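Local coordinates for protein chitosanase (Gynuella sunshinyii YC6258, PDB 6X2Q) that binds chitosan oligosaccharides such as chitotetraose in its cleft and probably hydrolyses chitosan, at residues D99-N103 with P104-Q108; S213-K216 with L217-Q220. One frame throughout, in Å; residues are numbered along the deposited sequence.

Contact 1: residues D99-N103 with P104-Q108; sequences DASQN and PVFRQ
The corner where helix 93-100 gives way to helix 104-129 brings A100 and S101 against F106 and R107, which lie in the first turn of the second helix. N103 is the N-cap of helix 104-129. Its CG stands anti to the backbone N (chi1 178°), which carries OD1 to the amide of V105: V105 N donates to N103 OD1 over 2.8 Å. The donor sits above the carboxamide plane rather than on a lone pair, although the N-H points at the oxygen fairly straight. The other polar side-chain atom, N103 ND2, bonds to Y60. N103 O closes the first helical turn, taking R107 N at 3.2 Å, with F106 N contributing a weak bond.

Between the helices, A100 to N103 form a type I beta turn, with N103 N bonded to A100 O. The F106 ring lies against A100 and S101: A100 CB makes a CH-pi contact over one ring face, 3.9 Å from the centroid, while S101 OG lies at the ring edge, 3.6 Å from F106 CE2. That hydroxyl is hydrogen-bonded to W97 O.

R107, bent at chi3 (-65°), reaches back across the turn. Its NH1 donates to S101 O at 2.9 Å with an N-H...O angle of 164°, the acceptor lying in the guanidinium plane. P104 CA lies over the centre of one guanidinium face. A leucine in its place would probably leave S101 O without this donor and the turn less firmly tied to the following helix.

Contact 2: residues S213-K216 with L217-Q220; sequences SLMK and LLKQ
M215 O accepts from K219 N over 2.8 Å, the shortest of four successive i to i+4 bonds that define this last part of an alpha helix. The same carbonyl oxygen is also lined by carbon: CB of K219 lies 3.5 Å from M215 O, and L218 CB is at a similar range. The ladder continues with L217 N to S213 O and L218 N to L214 O, and it ends with Q220 N to K216 O at 2.9 Å. Q220, the first residue to leave helical backbone angles, still donates its N-H in the i to i+4 pattern.

Two pairs of long side chains meet one turn apart. The aliphatic part of K219, bent at chi2 and chi3, brings its CD to 3.8 Å from M215 CG, and the two chains cross obliquely. K216 and Q220 make the second pair. With its CG anti to the backbone N (chi1 -179°), K216 runs outward from the helix, and its CG comes 4.0 Å from Q220 CD, a contact of methylene with carboxamide. Q220 CG also lies 3.3 Å from K216 O, beyond the oxygen end of the carbonyl. The ammonium of K216 is hydrogen-bonded to R230 O.

L217 and L218 rest on L135 of helix 134-147, and L214 packs against the same helix at L138 and A139. M215 faces helix 177-193, S213 and L214 touch F18 of helix 5-20, and K216 reaches strand 229-231.

From the N terminus, the chain first reaches contact 1, where the tight turn between helix 93-100 and helix 104-129 is closed by pairs two to six residues apart. Contact 2 follows more than a hundred residues later, within the last turns of helix 209-219, and bridges no loop. The two are therefore in series, neither nested nor crossed. The centres of contact 1 and contact 2 lie about 34 Å apart, on opposite sides of the chain's centre. Contact 1 packs on helix 52-63, through V105, F106 and N103; contact 2 is set among helices 5-20, 134-147 and 177-193. A bound glucosamine unit lies about 14 Å from the F106 side chain, and one lies about 13 Å from that of L214.

Contact 1: residues D99-N103 with P104-Q108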
ATOM      1  N   ASP A  99     -11.105  -4.979  17.589  1.00 39.68           N
ATOM      2  CA  ASP A  99     -11.169  -4.441  18.943  1.00 40.10           C
ATOM      3  C   ASP A  99      -9.838  -3.813  19.347  1.00 39.59           C
ATOM      4  O   ASP A  99      -9.815  -2.716  19.918  1.00 36.15           O
ATOM      5  CB  ASP A  99     -11.594  -5.528  19.930  1.00 39.24           C
ATOM      6  CG  ASP A  99     -13.035  -5.994  19.703  1.00 50.06           C
ATOM      7  OD1 ASP A  99     -13.884  -5.142  19.344  1.00 54.59           O
ATOM      8  OD2 ASP A  99     -13.322  -7.199  19.894  1.00 48.78           O
ATOM      9  N   ALA A 100      -8.722  -4.479  19.034  1.00 32.23           N
ATOM     10  CA  ALA A 100      -7.423  -3.895  19.323  1.00 36.32           C
ATOM     11  C   ALA A 100      -7.295  -2.499  18.707  1.00 38.32           C
ATOM     12  O   ALA A 100      -6.754  -1.589  19.340  1.00 34.71           O
ATOM     13  CB  ALA A 100      -6.315  -4.822  18.826  1.00 35.26           C
ATOM     14  N   SER A 101      -7.839  -2.299  17.502  1.00 33.86           N
ATOM     15  CA  SER A 101      -7.780  -1.017  16.792  1.00 35.98           C
ATOM     16  C   SER A 101      -8.522   0.111  17.496  1.00 38.15           C
ATOM     17  O   SER A 101      -8.422   1.267  17.061  1.00 35.38           O
ATOM     18  CB  SER A 101      -8.360  -1.171  15.378  1.00 35.68           C
ATOM     19  OG  SER A 101      -7.630  -2.145  14.655  1.00 35.53           O
ATOM     20  N   GLN A 102      -9.291  -0.181  18.542  1.00 41.29           N
ATOM     21  CA  GLN A 102      -9.860   0.920  19.314  1.00 42.13           C
ATOM     22  C   GLN A 102      -8.831   1.601  20.206  1.00 34.58           C
ATOM     23  O   GLN A 102      -9.098   2.694  20.707  1.00 35.94           O
ATOM     24  CB  GLN A 102     -11.029   0.415  20.156  1.00 43.22           C
ATOM     25  CG  GLN A 102     -12.227   0.013  19.331  1.00 44.38           C
ATOM     26  CD  GLN A 102     -13.297   1.068  19.357  1.00 53.87           C
ATOM     27  OE1 GLN A 102     -13.531   1.760  18.364  1.00 57.61           O
ATOM     28  NE2 GLN A 102     -13.958   1.210  20.502  1.00 59.23           N
ATOM     29  N   ASN A 103      -7.676   0.978  20.409  1.00 35.61           N
ATOM     30  CA  ASN A 103      -6.613   1.513  21.247  1.00 35.56           C
ATOM     31  C   ASN A 103      -5.697   2.386  20.397  1.00 37.55           C
ATOM     32  O   ASN A 103      -5.045   1.861  19.489  1.00 37.31           O
ATOM     33  CB  ASN A 103      -5.819   0.364  21.860  1.00 30.61           C
ATOM     34  CG  ASN A 103      -4.659   0.832  22.724  1.00 36.14           C
ATOM     35  OD1 ASN A 103      -4.376   2.029  22.826  1.00 36.47           O
ATOM     36  ND2 ASN A 103      -3.986  -0.119  23.366  1.00 35.05           N
ATOM     37  N   PRO A 104      -5.583   3.693  20.674  1.00 37.42           N
ATOM     38  CA  PRO A 104      -4.695   4.547  19.863  1.00 30.47           C
ATOM     39  C   PRO A 104      -3.275   4.035  19.791  1.00 34.40           C
ATOM     40  O   PRO A 104      -2.565   4.341  18.822  1.00 30.63           O
ATOM     41  CB  PRO A 104      -4.744   5.903  20.580  1.00 39.15           C
ATOM     42  CG  PRO A 104      -5.834   5.806  21.598  1.00 40.73           C
ATOM     43  CD  PRO A 104      -6.042   4.376  21.899  1.00 35.67           C
ATOM     44  N   VAL A 105      -2.832   3.262  20.786  1.00 32.51           N
ATOM     45  CA  VAL A 105      -1.457   2.776  20.773  1.00 36.44           C
ATOM     46  C   VAL A 105      -1.286   1.699  19.708  1.00 32.65           C
ATOM     47  O   VAL A 105      -0.239   1.620  19.051  1.00 32.42           O
ATOM     48  CB  VAL A 105      -1.043   2.261  22.166  1.00 35.27           C
ATOM     49  CG1 VAL A 105       0.387   1.747  22.124  1.00 33.86           C
ATOM     50  CG2 VAL A 105      -1.196   3.358  23.233  1.00 38.78           C
ATOM     51  N   PHE A 106      -2.303   0.846  19.536  1.00 31.67           N
ATOM     52  CA  PHE A 106      -2.285  -0.146  18.460  1.00 31.09           C
ATOM     53  C   PHE A 106      -2.289   0.529  17.096  1.00 31.55           C
ATOM     54  O   PHE A 106      -1.513   0.154  16.213  1.00 31.44           O
ATOM     55  CB  PHE A 106      -3.482  -1.088  18.583  1.00 31.56           C
ATOM     56  CG  PHE A 106      -3.453  -2.230  17.602  1.00 37.16           C
ATOM     57  CD1 PHE A 106      -2.429  -3.164  17.634  1.00 35.93           C
ATOM     58  CD2 PHE A 106      -4.459  -2.385  16.668  1.00 34.69           C
ATOM     59  CE1 PHE A 106      -2.401  -4.216  16.729  1.00 37.66           C
ATOM     60  CE2 PHE A 106      -4.439  -3.445  15.762  1.00 33.08           C
ATOM     61  CZ  PHE A 106      -3.408  -4.354  15.790  1.00 33.98           C
ATOM     62  N   ARG A 107      -3.155   1.532  16.916  1.00 28.12           N
ATOM     63  CA  ARG A 107      -3.152   2.310  15.681  1.00 34.48           C
ATOM     64  C   ARG A 107      -1.791   2.945  15.443  1.00 32.67           C
ATOM     65  O   ARG A 107      -1.299   2.970  14.307  1.00 31.55           O
ATOM     66  CB  ARG A 107      -4.254   3.371  15.733  1.00 33.54           C
ATOM     67  CG  ARG A 107      -5.637   2.748  15.994  1.00 35.76           C
ATOM     68  CD  ARG A 107      -6.778   3.617  15.495  1.00 35.01           C
ATOM     69  NE  ARG A 107      -6.874   4.883  16.221  1.00 39.36           N
ATOM     70  CZ  ARG A 107      -7.496   5.036  17.390  1.00 36.35           C
ATOM     71  NH1 ARG A 107      -8.083   4.008  17.988  1.00 38.19           N
ATOM     72  NH2 ARG A 107      -7.533   6.221  17.965  1.00 35.13           N
ATOM     73  N   GLN A 108      -1.144   3.412  16.512  1.00 29.69           N
ATOM     74  CA  GLN A 108       0.183   4.011  16.383  1.00 32.76           C
ATOM     75  C   GLN A 108       1.201   2.995  15.877  1.00 31.66           C
ATOM     76  O   GLN A 108       2.034   3.320  15.022  1.00 31.31           O
ATOM     77  CB  GLN A 108       0.626   4.606  17.727  1.00 28.47           C
ATOM     78  CG  GLN A 108       2.013   5.260  17.709  1.00 27.84           C
ATOM     79  CD  GLN A 108       2.096   6.440  16.738  1.00 35.22           C
ATOM     80  OE1 GLN A 108       1.350   7.407  16.860  1.00 30.04           O
ATOM     81  NE2 GLN A 108       3.003   6.352  15.767  1.00 34.58           N
TER

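Contact 2: residues S213-K216 with L217-Q220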
ATOM      1  N   SER A 213      -6.737   6.579 -11.741  1.00 33.40           N
ATOM      2  CA  SER A 213      -6.839   7.855 -11.023  1.00 35.82           C
ATOM      3  C   SER A 213      -5.501   8.592 -10.995  1.00 31.03           C
ATOM      4  O   SER A 213      -5.447   9.806 -11.215  1.00 33.54           O
ATOM      5  CB  SER A 213      -7.341   7.628  -9.600  1.00 35.61           C
ATOM      6  OG  SER A 213      -8.679   7.172  -9.602  1.00 36.94           O
ATOM      7  N   LEU A 214      -4.404   7.882 -10.720  1.00 29.91           N
ATOM      8  CA  LEU A 214      -3.099   8.528 -10.776  1.00 26.59           C
ATOM      9  C   LEU A 214      -2.785   9.028 -12.184  1.00 32.10           C
ATOM     10  O   LEU A 214      -2.178  10.093 -12.351  1.00 31.49           O
ATOM     11  CB  LEU A 214      -2.025   7.559 -10.292  1.00 30.13           C
ATOM     12  CG  LEU A 214      -2.155   7.024  -8.860  1.00 29.86           C
ATOM     13  CD1 LEU A 214      -1.238   5.818  -8.642  1.00 29.15           C
ATOM     14  CD2 LEU A 214      -1.851   8.120  -7.864  1.00 30.92           C
ATOM     15  N   MET A 215      -3.156   8.255 -13.210  1.00 29.12           N
ATOM     16  CA  MET A 215      -2.963   8.702 -14.585  1.00 34.97           C
ATOM     17  C   MET A 215      -3.790   9.950 -14.883  1.00 32.27           C
ATOM     18  O   MET A 215      -3.333  10.853 -15.595  1.00 33.63           O
ATOM     19  CB  MET A 215      -3.318   7.573 -15.562  1.00 36.56           C
ATOM     20  CG  MET A 215      -3.083   7.925 -17.015  1.00 36.97           C
ATOM     21  SD  MET A 215      -1.322   8.037 -17.408  1.00 46.83           S
ATOM     22  CE  MET A 215      -0.856   6.305 -17.468  1.00 40.42           C
ATOM     23  N   LYS A 216      -5.018  10.010 -14.362  1.00 30.04           N
ATOM     24  CA  LYS A 216      -5.866  11.177 -14.567  1.00 32.58           C
ATOM     25  C   LYS A 216      -5.212  12.432 -13.974  1.00 41.22           C
ATOM     26  O   LYS A 216      -5.106  13.470 -14.647  1.00 33.92           O
ATOM     27  CB  LYS A 216      -7.248  10.906 -13.962  1.00 29.16           C
ATOM     28  CG  LYS A 216      -8.276  12.033 -14.104  1.00 41.77           C
ATOM     29  CD  LYS A 216      -9.453  11.882 -13.107  1.00 47.87           C
ATOM     30  CE  LYS A 216      -9.123  12.457 -11.701  1.00 48.97           C
ATOM     31  NZ  LYS A 216     -10.336  12.580 -10.808  1.00 43.39           N
ATOM     32  N   LEU A 217      -4.720  12.334 -12.727  1.00 33.56           N
ATOM     33  CA  LEU A 217      -3.994  13.451 -12.124  1.00 36.20           C
ATOM     34  C   LEU A 217      -2.786  13.836 -12.966  1.00 36.61           C
ATOM     35  O   LEU A 217      -2.489  15.025 -13.133  1.00 34.37           O
ATOM     36  CB  LEU A 217      -3.553  13.109 -10.693  1.00 28.88           C
ATOM     37  CG  LEU A 217      -4.665  12.769  -9.695  1.00 37.97           C
ATOM     38  CD1 LEU A 217      -4.110  12.498  -8.312  1.00 35.77           C
ATOM     39  CD2 LEU A 217      -5.699  13.886  -9.644  1.00 40.78           C
ATOM     40  N   LEU A 218      -2.072  12.846 -13.503  1.00 32.19           N
ATOM     41  CA  LEU A 218      -0.917  13.167 -14.330  1.00 36.12           C
ATOM     42  C   LEU A 218      -1.344  13.883 -15.608  1.00 38.70           C
ATOM     43  O   LEU A 218      -0.735  14.886 -15.992  1.00 42.36           O
ATOM     44  CB  LEU A 218      -0.119  11.903 -14.647  1.00 32.69           C
ATOM     45  CG  LEU A 218       1.055  12.086 -15.616  1.00 37.80           C
ATOM     46  CD1 LEU A 218       2.050  13.132 -15.084  1.00 38.71           C
ATOM     47  CD2 LEU A 218       1.758  10.756 -15.852  1.00 32.53           C
ATOM     48  N   LYS A 219      -2.417  13.411 -16.258  1.00 35.83           N
ATOM     49  CA  LYS A 219      -2.842  14.040 -17.510  1.00 38.27           C
ATOM     50  C   LYS A 219      -3.417  15.437 -17.296  1.00 37.26           C
ATOM     51  O   LYS A 219      -3.373  16.268 -18.210  1.00 37.50           O
ATOM     52  CB  LYS A 219      -3.870  13.167 -18.232  1.00 36.79           C
ATOM     53  CG  LYS A 219      -3.251  12.289 -19.306  1.00 41.53           C
ATOM     54  CD  LYS A 219      -3.841  10.903 -19.284  1.00 43.88           C
ATOM     55  CE  LYS A 219      -5.243  10.901 -19.853  1.00 47.63           C
ATOM     56  NZ  LYS A 219      -5.629   9.504 -20.255  1.00 54.53           N
ATOM     57  N   GLN A 220      -3.990  15.709 -16.131  1.00 38.16           N
ATOM     58  CA  GLN A 220      -4.494  17.038 -15.830  1.00 39.89           C
ATOM     59  C   GLN A 220      -3.416  17.972 -15.292  1.00 40.73           C
ATOM     60  O   GLN A 220      -3.729  19.098 -14.892  1.00 43.24           O
ATOM     61  CB  GLN A 220      -5.643  16.946 -14.835  1.00 38.99           C
ATOM     62  CG  GLN A 220      -6.836  16.211 -15.385  1.00 42.02           C
ATOM     63  CD  GLN A 220      -7.888  15.993 -14.337  1.00 44.87           C
ATOM     64  OE1 GLN A 220      -7.582  15.922 -13.145  1.00 52.76           O
ATOM     65  NE2 GLN A 220      -9.136  15.877 -14.764  1.00 47.54           N
TER